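Local coordinates for O-methyltransferase family 2 (Planctopirus limnophila, PDB 5I2H), which binds the flavone apigenin and probably acts as a dimeric, S-adenosyl-L-methionine-dependent O-methyltransferase, at residues L46-S52 / G86-L90; A76-L80 / T91-R95; V6-L10 / A213-K217. One frame throughout, in Å; residues are numbered along the deposited sequence. Where two conformers were deposited one is given.

Contact 1: L46-S52 / G86-L90; sequences LNESPLS and GEIDL
In the winged-helix arrangement of the dimerisation domain, the extended residues between helix 42-48 and helix 53-60 meet strand 88-90, which pairs on its far side with strand 80-82 of the wing. The register is antiparallel, with Leu51 opposite Ile88 as a hydrogen-bonded pair, CA-CA 5.3 Å. It is a single bridge, closed in both directions by Leu51 N to Ile88 O (3.0 Å) and Ile88 N to Leu51 O (2.7 Å). Pro50 (-60/151), Leu51 (-135/148) and Ser52 (-65/160) are extended, and the CA pairs Pro50-Asp89 (4.5 Å) and Ser52-Glu87 (4.4 Å) flank the bridge.

Ile88, Pro50 and Leu46 lose the most surface. Pro50 points toward the strand, its CA making a CA-H...O contact of 3.2 Å with Ile88 O, while its ring covers the acidic neighbours: CG lies 3.7 Å from Asp89 CG and CB 3.7 Å from Glu87 OE1. Leu46 (m, t) reaches from the last turn of helix 42-48, with CD1 4.1 Å from Ile88 CG2 and CB 3.8 Å from Leu90 CD2. Ile88 (m, t) also packs on Leu53 and Leu56 of helix 53-60, and Leu80 touches Leu46, Ile88 and Leu90, so the apolar side chains of helix 42-48, helix 53-60 and the two wing strands pack together beside the bridge.

Next along the strand from Ile88, Asp89 forms a salt bridge with Arg95, and its t rotamer also brings OD1 to a water that donates to Asp89 OD1 (2.6 Å) and to Leu46 O (2.8 Å).

Contact 2: A76-L80 / T91-R95; sequences AMQLL and TPLAR
Two hydrogen bonds from Thr91 fix this contact: its OG1 donates to Gln78 O (2.9 Å), and its backbone N to Leu79 O (3.1 Å, 174° at the hydrogen). The p rotamer of Thr91 (chi1 64°) also lets OG1 accept weakly from Ala94 N (3.4 Å), the N-cap bond of helix 92-97. Across the gap helix 64-76 ends in a Schellman motif with Gln78 (66/35) as C-prime residue; Leu79 (-110/-28) then leads into strand 80-82. The closest CA pair is Leu79-Ala94, at 5.0 Å. Around the polar centre, Leu79 CD2 (m, t) meets Leu93 CD2 (t, p) at 3.7 Å, Leu79 CB lies 4.0 Å from Ala94 CB, and Thr91 CG2 is 3.7 Å from Leu80 O. The second subunit packs alongside, its Ile20 on Leu79 and its Asp16 on Leu93. Because one hydroxyl donates to Gln78 O and weakly accepts from Ala94 N, the cap of helix 92-97 is coupled to the end of helix 64-76, with the Thr91 N to Leu79 O bond beside it.

Contact 3: V6-L10 / A213-K217; sequences VKDAL and AVLQK
Ala213, in the middle of helix 209-217, gives the closest backbone approach to the N-terminal arm: its CA is 5.0 Å from Ala9 CA, and the two methyl groups meet with CB-CB 4.0 Å. Its carbonyl, which accepts from Lys217 N in the helix (3.0 Å), is also touched by the arm, Leu10 CD2 lying 3.4 Å from Ala213 O. Ala213 packs as well on Ala173 and Ala177 of helix 154-179.

Val214 and Leu215 sit on other faces of the helix; Val214 CB points away from the arm, and both residues pack on Trp221. This follows from the helix's place in the Rossmann-like methyltransferase domain, where it is the connection of a beta-alpha-beta crossover between the adjacent parallel strands 199-203 and 222-227. The arm lies on a different flank.

Gln216, one turn on from Ala213, buries the most surface. Its CB points toward the arm, and with chi1 m and chi2 t the amide spans Asp8 (-84/111) in the extended arm, NE2 donating to Lys7 O (2.8 Å) and OE1 accepting from Ala9 N (2.9 Å). NE2 has a further acceptor in Thr242 O. A water donates to Gln216 OE1 (2.7 Å) and to Asp8 OD1 (3.1 Å). Asp8 OD1 also closes an Asx turn by accepting from Leu10 N (2.9 Å), where the arm bends out of its extended course at Ala9 (-97/4).

Lys217 completes the contact with its aliphatic part, CB standing 4.0 Å from Leu10 CD2 (Leu10 m, t).

In the fold
Contacts 1 and 2 are neighbours in the dimerisation domain, their centres 12 Å apart. Strand 88-90 runs directly into helix 92-97, and the salt bridge Asp89 OD1 to Arg95 NH2 (3.2 Å) ties the two; the contacts also touch where Leu90 CD2 packs on Leu80 CD2 (3.4 Å). Contact 3, where the N-terminal arm meets the methyltransferase domain, lies on the opposite side of the chain's centre, centre to centre 51 Å from contact 1 and 45 Å from contact 2, with nearest atoms about 39 and 31 Å away. Helices lining the apigenin pocket lie beside two contacts: helix 154-179, bearing Leu161, Leu165 and Arg168, packs on contact 3, and helix 312-324, bearing Tyr317 and Leu324, touches Ala76 and Met77 of contact 2.

Contact 1: L46-S52 / G86-L90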
ATOM      1  N   LEU A  46      17.668  -8.981 -14.264  1.00 17.01           N
ATOM      2  CA  LEU A  46      17.189  -8.435 -15.525  1.00 17.86           C
ATOM      3  C   LEU A  46      18.053  -7.283 -16.020  1.00 20.25           C
ATOM      4  O   LEU A  46      18.065  -6.998 -17.229  1.00 22.64           O
ATOM      5  CB  LEU A  46      15.725  -8.017 -15.376  1.00 17.12           C
ATOM      6  CG  LEU A  46      14.732  -9.189 -15.453  1.00 19.18           C
ATOM      7  CD1 LEU A  46      13.372  -8.713 -14.997  1.00 19.86           C
ATOM      8  CD2 LEU A  46      14.613  -9.738 -16.865  1.00 18.80           C
ATOM      9  N   ASN A  47      18.809  -6.644 -15.123  1.00 18.51           N
ATOM     10  CA  ASN A  47      19.742  -5.607 -15.546  1.00 20.79           C
ATOM     11  C   ASN A  47      20.766  -6.127 -16.541  1.00 20.41           C
ATOM     12  O   ASN A  47      21.243  -5.370 -17.396  1.00 20.91           O
ATOM     13  CB  ASN A  47      20.473  -5.034 -14.350  1.00 23.32           C
ATOM     14  CG  ASN A  47      21.436  -3.960 -14.751  1.00 26.97           C
ATOM     15  OD1 ASN A  47      22.648  -4.067 -14.500  1.00 30.86           O
ATOM     16  ND2 ASN A  47      20.928  -2.939 -15.449  1.00 28.13           N
ATOM     17  N   GLU A  48      21.139  -7.400 -16.424  1.00 19.93           N
ATOM     18  CA  GLU A  48      22.084  -7.984 -17.361  1.00 24.08           C
ATOM     19  C   GLU A  48      21.563  -7.948 -18.780  1.00 24.70           C
ATOM     20  O   GLU A  48      22.327  -7.704 -19.721  1.00 28.35           O
ATOM     21  CB  GLU A  48      22.363  -9.431 -16.994  1.00 25.98           C
ATOM     22  CG  GLU A  48      22.855  -9.641 -15.616  1.00 30.55           C
ATOM     23  CD  GLU A  48      23.491 -11.017 -15.483  1.00 36.59           C
ATOM     24  OE1 GLU A  48      24.057 -11.490 -16.497  1.00 37.55           O
ATOM     25  OE2 GLU A  48      23.401 -11.618 -14.389  1.00 40.42           O
ATOM     26  N   SER A  49      20.282  -8.250 -18.961  1.00 22.13           N
ATOM     27  CA  SER A  49      19.697  -8.436 -20.275  1.00 23.45           C
ATOM     28  C   SER A  49      18.205  -8.709 -20.135  1.00 23.31           C
ATOM     29  O   SER A  49      17.777  -9.366 -19.176  1.00 24.23           O
ATOM     30  CB  SER A  49      20.384  -9.590 -21.006  1.00 27.26           C
ATOM     31  OG  SER A  49      19.450 -10.267 -21.800  1.00 29.47           O
ATOM     32  N   PRO A  50      17.384  -8.227 -21.065  1.00 21.54           N
ATOM     33  CA  PRO A  50      15.975  -8.627 -21.067  1.00 20.82           C
ATOM     34  C   PRO A  50      15.856 -10.139 -21.221  1.00 18.12           C
ATOM     35  O   PRO A  50      16.701 -10.786 -21.839  1.00 21.29           O
ATOM     36  CB  PRO A  50      15.387  -7.883 -22.276  1.00 21.57           C
ATOM     37  CG  PRO A  50      16.379  -6.881 -22.668  1.00 22.58           C
ATOM     38  CD  PRO A  50      17.718  -7.321 -22.173  1.00 21.01           C
ATOM     39  N   LEU A  51      14.788 -10.703 -20.657  1.00 20.46           N
ATOM     40  CA  LEU A  51      14.531 -12.136 -20.731  1.00 22.13           C
ATOM     41  C   LEU A  51      13.077 -12.402 -21.073  1.00 23.97           C
ATOM     42  O   LEU A  51      12.182 -11.661 -20.660  1.00 25.61           O
ATOM     43  CB  LEU A  51      14.818 -12.854 -19.413  1.00 22.11           C
ATOM     44  CG  LEU A  51      16.215 -12.791 -18.851  1.00 23.34           C
ATOM     45  CD1 LEU A  51      16.217 -13.420 -17.493  1.00 24.90           C
ATOM     46  CD2 LEU A  51      17.219 -13.527 -19.806  1.00 23.47           C
ATOM     47  N   SER A  52      12.851 -13.498 -21.792  1.00 25.60           N
ATOM     48  CA  SER A  52      11.507 -14.017 -21.969  1.00 28.05           C
ATOM     49  C   SER A  52      10.937 -14.477 -20.633  1.00 28.26           C
ATOM     50  O   SER A  52      11.669 -14.747 -19.668  1.00 27.39           O
ATOM     51  CB  SER A  52      11.510 -15.205 -22.934  1.00 28.99           C
ATOM     52  OG  SER A  52      11.927 -16.379 -22.260  1.00 30.89           O
ATOM     53  N   GLY A  86       7.372  -9.932 -26.322  1.00 46.47           N
ATOM     54  CA  GLY A  86       7.541 -11.008 -25.357  1.00 44.33           C
ATOM     55  C   GLY A  86       8.531 -10.785 -24.221  1.00 42.15           C
ATOM     56  O   GLY A  86       8.278 -11.208 -23.083  1.00 43.58           O
ATOM     57  N   GLU A  87       9.648 -10.118 -24.502  1.00 35.46           N
ATOM     58  CA  GLU A  87      10.717 -10.008 -23.519  1.00 30.86           C
ATOM     59  C   GLU A  87      10.345  -9.074 -22.368  1.00 24.91           C
ATOM     60  O   GLU A  87       9.558  -8.129 -22.522  1.00 27.57           O
ATOM     61  CB  GLU A  87      11.995  -9.506 -24.176  1.00 35.94           C
ATOM     62  CG  GLU A  87      12.710 -10.565 -24.986  1.00 42.88           C
ATOM     63  CD  GLU A  87      14.086 -10.121 -25.403  1.00 47.91           C
ATOM     64  OE1 GLU A  87      14.274  -8.897 -25.628  1.00 48.84           O
ATOM     65  OE2 GLU A  87      14.980 -10.997 -25.493  1.00 51.27           O
ATOM     66  N   ILE A  88      10.935  -9.342 -21.209  0.62 21.24           N
ATOM     67  CA  ILE A  88      10.734  -8.552 -19.995  0.62 18.94           C
ATOM     68  C   ILE A  88      12.028  -7.799 -19.704  0.62 18.01           C
ATOM     69  O   ILE A  88      13.104  -8.407 -19.649  0.62 20.26           O
ATOM     70  CB  ILE A  88      10.336  -9.443 -18.806  0.62 18.07           C
ATOM     71  CG1 ILE A  88       9.068 -10.258 -19.134  0.62 19.31           C
ATOM     72  CG2 ILE A  88      10.147  -8.600 -17.534  0.62 18.08           C
ATOM     73  CD1 ILE A  88       8.934 -11.517 -18.313  0.62 18.97           C
ATOM     74  N   ASP A  89      11.928  -6.486 -19.508  1.00 16.41           N
ATOM     75  CA  ASP A  89      13.098  -5.643 -19.245  1.00 16.40           C
ATOM     76  C   ASP A  89      12.855  -4.702 -18.066  1.00 16.10           C
ATOM     77  O   ASP A  89      11.720  -4.452 -17.667  1.00 16.10           O
ATOM     78  CB  ASP A  89      13.464  -4.823 -20.485  1.00 17.82           C
ATOM     79  CG  ASP A  89      14.899  -4.314 -20.466  1.00 21.00           C
ATOM     80  OD1 ASP A  89      15.689  -4.673 -19.544  1.00 19.98           O
ATOM     81  OD2 ASP A  89      15.231  -3.554 -21.394  1.00 22.40           O
ATOM     82  N   LEU A  90      13.942  -4.141 -17.528  1.00 14.51           N
ATOM     83  CA  LEU A  90      13.799  -3.076 -16.539  1.00 14.01           C
ATOM     84  C   LEU A  90      13.367  -1.783 -17.210  1.00 14.78           C
ATOM     85  O   LEU A  90      13.733  -1.511 -18.354  1.00 16.00           O
ATOM     86  CB  LEU A  90      15.117  -2.823 -15.803  1.00 15.12           C
ATOM     87  CG  LEU A  90      15.737  -3.992 -15.060  1.00 16.17           C
ATOM     88  CD1 LEU A  90      17.015  -3.521 -14.324  1.00 16.29           C
ATOM     89  CD2 LEU A  90      14.713  -4.589 -14.081  1.00 17.13           C
TER
HETATM   90  O   HOH W   1      18.276  -5.152 -19.322  1.00 20.09           O

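Contact 2: A76-L80 / T91-R95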
ATOM      1  N   ALA A  76       3.216  -3.339 -13.078  1.00  9.66           N
ATOM      2  CA  ALA A  76       2.195  -2.391 -12.677  1.00  8.99           C
ATOM      3  C   ALA A  76       2.779  -1.250 -11.853  1.00 10.40           C
ATOM      4  O   ALA A  76       2.217  -0.148 -11.864  1.00 12.34           O
ATOM      5  CB  ALA A  76       1.091  -3.106 -11.893  1.00  9.24           C
HETATM    6  N   MSE A  77       3.895  -1.491 -11.155  0.55 10.42           N
HETATM    7  CA  MSE A  77       4.593  -0.470 -10.371  0.55 10.60           C
HETATM    8  C   MSE A  77       5.587   0.318 -11.239  0.55 12.32           C
HETATM    9  O   MSE A  77       6.378   1.104 -10.721  0.55 13.09           O
HETATM   10  CB  MSE A  77       5.328  -1.117  -9.199  0.55 11.90           C
HETATM   11  CG  MSE A  77       4.402  -1.512  -8.046  0.55  9.64           C
HETATM   12 SE   MSE A  77       5.409  -2.253  -6.508  0.55 16.64          SE
HETATM   13  CE  MSE A  77       4.881  -4.077  -6.766  0.55 12.81           C
ATOM     14  N   GLN A  78       5.555   0.068 -12.556  0.55 12.93           N
ATOM     15  CA  GLN A  78       6.375   0.784 -13.542  0.55 13.04           C
ATOM     16  C   GLN A  78       7.862   0.490 -13.341  0.55 11.13           C
ATOM     17  O   GLN A  78       8.734   1.348 -13.553  0.55 12.63           O
ATOM     18  CB  GLN A  78       6.101   2.287 -13.511  0.55 15.33           C
ATOM     19  CG  GLN A  78       4.638   2.630 -13.684  0.55 21.21           C
ATOM     20  CD  GLN A  78       4.453   3.896 -14.483  0.55 24.56           C
ATOM     21  OE1 GLN A  78       4.796   4.982 -14.026  0.55 25.66           O
ATOM     22  NE2 GLN A  78       3.948   3.757 -15.706  0.55 27.25           N
ATOM     23  N   LEU A  79       8.160  -0.745 -12.944  1.00  9.61           N
ATOM     24  CA  LEU A  79       9.540  -1.168 -12.707  1.00 11.59           C
ATOM     25  C   LEU A  79      10.043  -2.162 -13.739  1.00 13.93           C
ATOM     26  O   LEU A  79      11.252  -2.234 -13.990  1.00 14.00           O
ATOM     27  CB  LEU A  79       9.674  -1.777 -11.307  1.00 10.90           C
ATOM     28  CG  LEU A  79       9.297  -0.810 -10.181  1.00 11.27           C
ATOM     29  CD1 LEU A  79       9.296  -1.533  -8.832  1.00 11.95           C
ATOM     30  CD2 LEU A  79      10.244   0.407 -10.186  1.00 13.25           C
ATOM     31  N   LEU A  80       9.141  -2.948 -14.321  1.00 13.52           N
ATOM     32  CA  LEU A  80       9.457  -3.765 -15.483  1.00 14.42           C
ATOM     33  C   LEU A  80       8.573  -3.342 -16.644  1.00 15.06           C
ATOM     34  O   LEU A  80       7.538  -2.686 -16.474  1.00 14.76           O
ATOM     35  CB  LEU A  80       9.259  -5.258 -15.203  1.00 15.50           C
ATOM     36  CG  LEU A  80      10.000  -5.903 -14.035  1.00 18.23           C
ATOM     37  CD1 LEU A  80       9.690  -7.405 -13.958  1.00 17.10           C
ATOM     38  CD2 LEU A  80      11.464  -5.702 -14.141  1.00 19.39           C
ATOM     39  N   THR A  91      12.593  -0.966 -16.473  1.00 13.18           N
ATOM     40  CA  THR A  91      12.444   0.437 -16.815  1.00 13.33           C
ATOM     41  C   THR A  91      13.622   1.225 -16.246  1.00 13.75           C
ATOM     42  O   THR A  91      14.320   0.758 -15.343  1.00 14.14           O
ATOM     43  CB  THR A  91      11.152   1.010 -16.241  1.00 13.06           C
ATOM     44  OG1 THR A  91      11.267   0.939 -14.826  1.00 12.64           O
ATOM     45  CG2 THR A  91       9.921   0.191 -16.689  1.00 13.53           C
ATOM     46  N   PRO A  92      13.846   2.438 -16.742  1.00 15.49           N
ATOM     47  CA  PRO A  92      14.910   3.260 -16.156  1.00 15.44           C
ATOM     48  C   PRO A  92      14.748   3.452 -14.665  1.00 14.79           C
ATOM     49  O   PRO A  92      15.743   3.442 -13.935  1.00 14.29           O
ATOM     50  CB  PRO A  92      14.790   4.587 -16.925  1.00 16.93           C
ATOM     51  CG  PRO A  92      14.237   4.180 -18.262  1.00 18.17           C
ATOM     52  CD  PRO A  92      13.307   3.018 -17.986  1.00 16.27           C
ATOM     53  N   LEU A  93      13.510   3.592 -14.190  1.00 13.08           N
ATOM     54  CA  LEU A  93      13.287   3.770 -12.764  1.00 13.03           C
ATOM     55  C   LEU A  93      13.872   2.606 -11.960  1.00 12.19           C
ATOM     56  O   LEU A  93      14.572   2.826 -10.971  1.00 11.84           O
ATOM     57  CB  LEU A  93      11.794   3.933 -12.506  1.00 13.27           C
ATOM     58  CG  LEU A  93      11.337   4.192 -11.084  1.00 15.53           C
ATOM     59  CD1 LEU A  93      11.756   5.604 -10.706  1.00 16.04           C
ATOM     60  CD2 LEU A  93       9.806   3.999 -10.978  1.00 15.53           C
ATOM     61  N   ALA A  94      13.638   1.360 -12.401  1.00 10.40           N
ATOM     62  CA  ALA A  94      14.203   0.195 -11.711  1.00 10.05           C
ATOM     63  C   ALA A  94      15.708   0.116 -11.933  1.00 11.12           C
ATOM     64  O   ALA A  94      16.469  -0.213 -11.013  1.00 11.24           O
ATOM     65  CB  ALA A  94      13.551  -1.114 -12.205  1.00 10.01           C
ATOM     66  N   ARG A  95      16.156   0.414 -13.156  1.00 12.99           N
ATOM     67  CA  ARG A  95      17.579   0.283 -13.449  1.00 13.88           C
ATOM     68  C   ARG A  95      18.405   1.245 -12.593  1.00 12.40           C
ATOM     69  O   ARG A  95      19.511   0.903 -12.131  1.00 14.67           O
ATOM     70  CB  ARG A  95      17.824   0.508 -14.938  1.00 15.62           C
ATOM     71  CG  ARG A  95      19.205   0.005 -15.410  1.00 16.85           C
ATOM     72  CD  ARG A  95      19.433   0.131 -16.915  1.00 19.28           C
ATOM     73  NE  ARG A  95      18.310  -0.343 -17.747  1.00 21.77           N
ATOM     74  CZ  ARG A  95      18.149  -1.585 -18.226  1.00 24.81           C
ATOM     75  NH1 ARG A  95      18.986  -2.561 -17.898  1.00 24.64           N
ATOM     76  NH2 ARG A  95      17.088  -1.857 -18.998  1.00 27.20           N
TER

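Contact 3: V6-L10 / A213-K217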
ATOM      1  N   VAL A   6     -38.259  -6.303   4.671  1.00 25.63           N
ATOM      2  CA  VAL A   6     -37.507  -6.858   3.553  1.00 20.65           C
ATOM      3  C   VAL A   6     -36.243  -6.022   3.351  1.00 15.43           C
ATOM      4  O   VAL A   6     -36.320  -4.816   3.091  1.00 16.62           O
ATOM      5  CB  VAL A   6     -38.337  -6.938   2.257  1.00 22.28           C
ATOM      6  CG1 VAL A   6     -37.464  -7.421   1.088  1.00 22.21           C
ATOM      7  CG2 VAL A   6     -39.480  -7.929   2.406  1.00 23.88           C
ATOM      8  N   LYS A   7     -35.085  -6.670   3.484  1.00 11.68           N
ATOM      9  CA  LYS A   7     -33.800  -6.039   3.209  1.00 11.58           C
ATOM     10  C   LYS A   7     -33.678  -5.746   1.721  1.00 12.80           C
ATOM     11  O   LYS A   7     -33.847  -6.647   0.889  1.00 13.28           O
ATOM     12  CB  LYS A   7     -32.670  -6.958   3.675  1.00 11.39           C
ATOM     13  CG  LYS A   7     -31.283  -6.378   3.496  1.00 11.76           C
ATOM     14  CD  LYS A   7     -30.206  -7.298   4.099  1.00 12.86           C
ATOM     15  CE  LYS A   7     -28.825  -6.679   3.868  1.00 12.92           C
ATOM     16  NZ  LYS A   7     -28.737  -5.373   4.600  1.00 13.08           N
ATOM     17  N   ASP A   8     -33.367  -4.491   1.391  1.00 12.00           N
ATOM     18  CA  ASP A   8     -33.293  -4.022   0.004  1.00 13.96           C
ATOM     19  C   ASP A   8     -31.926  -4.352  -0.587  1.00 12.79           C
ATOM     20  O   ASP A   8     -30.923  -3.763  -0.179  1.00 17.16           O
ATOM     21  CB  ASP A   8     -33.550  -2.520  -0.016  1.00 15.73           C
ATOM     22  CG  ASP A   8     -33.650  -1.934  -1.427  1.00 18.65           C
ATOM     23  OD1 ASP A   8     -33.318  -2.598  -2.436  1.00 18.99           O
ATOM     24  OD2 ASP A   8     -34.098  -0.766  -1.515  1.00 22.55           O
ATOM     25  N   ALA A   9     -31.868  -5.281  -1.550  1.00 10.09           N
ATOM     26  CA  ALA A   9     -30.601  -5.647  -2.180  1.00  9.83           C
ATOM     27  C   ALA A   9     -30.371  -4.913  -3.498  1.00 10.75           C
ATOM     28  O   ALA A   9     -29.361  -5.179  -4.179  1.00 12.13           O
ATOM     29  CB  ALA A   9     -30.526  -7.171  -2.420  1.00 10.70           C
ATOM     30  N   LEU A  10     -31.271  -3.987  -3.869  1.00 10.51           N
ATOM     31  CA  LEU A  10     -31.159  -3.274  -5.140  1.00  9.24           C
ATOM     32  C   LEU A  10     -30.702  -1.835  -4.999  1.00 11.15           C
ATOM     33  O   LEU A  10     -30.208  -1.260  -5.983  1.00 12.95           O
ATOM     34  CB  LEU A  10     -32.500  -3.283  -5.887  1.00 10.60           C
ATOM     35  CG  LEU A  10     -32.946  -4.688  -6.320  1.00 12.12           C
ATOM     36  CD1 LEU A  10     -34.327  -4.629  -6.951  1.00 14.63           C
ATOM     37  CD2 LEU A  10     -31.937  -5.356  -7.278  1.00 12.67           C
ATOM     38  N   ALA A 213     -30.042 -10.400  -5.061  1.00  8.88           N
ATOM     39  CA  ALA A 213     -30.328  -9.135  -5.737  1.00  7.18           C
ATOM     40  C   ALA A 213     -31.018  -9.372  -7.079  1.00  8.80           C
ATOM     41  O   ALA A 213     -32.009  -8.704  -7.407  1.00 10.37           O
ATOM     42  CB  ALA A 213     -29.046  -8.322  -5.908  1.00  6.91           C
ATOM     43  N   VAL A 214     -30.504 -10.314  -7.879  1.00  7.62           N
ATOM     44  CA  VAL A 214     -31.145 -10.587  -9.165  1.00  8.69           C
ATOM     45  C   VAL A 214     -32.598 -11.002  -8.957  1.00  8.83           C
ATOM     46  O   VAL A 214     -33.505 -10.557  -9.682  1.00 12.01           O
ATOM     47  CB  VAL A 214     -30.342 -11.661  -9.927  1.00 10.66           C
ATOM     48  CG1 VAL A 214     -31.120 -12.173 -11.146  1.00 11.63           C
ATOM     49  CG2 VAL A 214     -28.997 -11.067 -10.350  1.00 11.84           C
ATOM     50  N   LEU A 215     -32.856 -11.828  -7.945  1.00  8.88           N
ATOM     51  CA  LEU A 215     -34.235 -12.271  -7.728  1.00  8.18           C
ATOM     52  C   LEU A 215     -35.149 -11.128  -7.293  1.00 10.94           C
ATOM     53  O   LEU A 215     -36.350 -11.167  -7.601  1.00 11.65           O
ATOM     54  CB  LEU A 215     -34.296 -13.387  -6.678  1.00  9.08           C
ATOM     55  CG  LEU A 215     -33.643 -14.718  -7.073  1.00  8.34           C
ATOM     56  CD1 LEU A 215     -33.829 -15.764  -5.936  1.00  9.17           C
ATOM     57  CD2 LEU A 215     -34.155 -15.246  -8.423  1.00 11.32           C
ATOM     58  N   GLN A 216     -34.636 -10.133  -6.544  1.00  9.97           N
ATOM     59  CA  GLN A 216     -35.468  -8.956  -6.266  1.00 10.44           C
ATOM     60  C   GLN A 216     -35.737  -8.152  -7.529  1.00 11.92           C
ATOM     61  O   GLN A 216     -36.828  -7.578  -7.687  1.00 15.71           O
ATOM     62  CB  GLN A 216     -34.823  -8.062  -5.204  1.00 10.11           C
ATOM     63  CG  GLN A 216     -34.686  -8.707  -3.834  1.00 11.70           C
ATOM     64  CD  GLN A 216     -34.334  -7.671  -2.800  1.00 12.63           C
ATOM     65  OE1 GLN A 216     -33.882  -6.575  -3.153  1.00 15.87           O
ATOM     66  NE2 GLN A 216     -34.555  -7.984  -1.520  1.00 12.02           N
ATOM     67  N   LYS A 217     -34.778  -8.099  -8.440  1.00 11.75           N
ATOM     68  CA  LYS A 217     -34.989  -7.356  -9.672  1.00 14.90           C
ATOM     69  C   LYS A 217     -35.968  -8.066 -10.599  1.00 15.15           C
ATOM     70  O   LYS A 217     -36.714  -7.411 -11.338  1.00 16.90           O
ATOM     71  CB  LYS A 217     -33.663  -7.156 -10.389  1.00 16.30           C
ATOM     72  CG  LYS A 217     -33.850  -6.435 -11.724  1.00 19.37           C
ATOM     73  CD  LYS A 217     -32.616  -5.780 -12.177  1.00 25.29           C
ATOM     74  CE  LYS A 217     -32.989  -4.637 -13.140  1.00 30.47           C
ATOM     75  NZ  LYS A 217     -33.553  -3.430 -12.432  1.00 33.47           N
TER
HETATM   76  O   HOH W   2     -35.613  -4.505  -3.393  1.00 31.58           O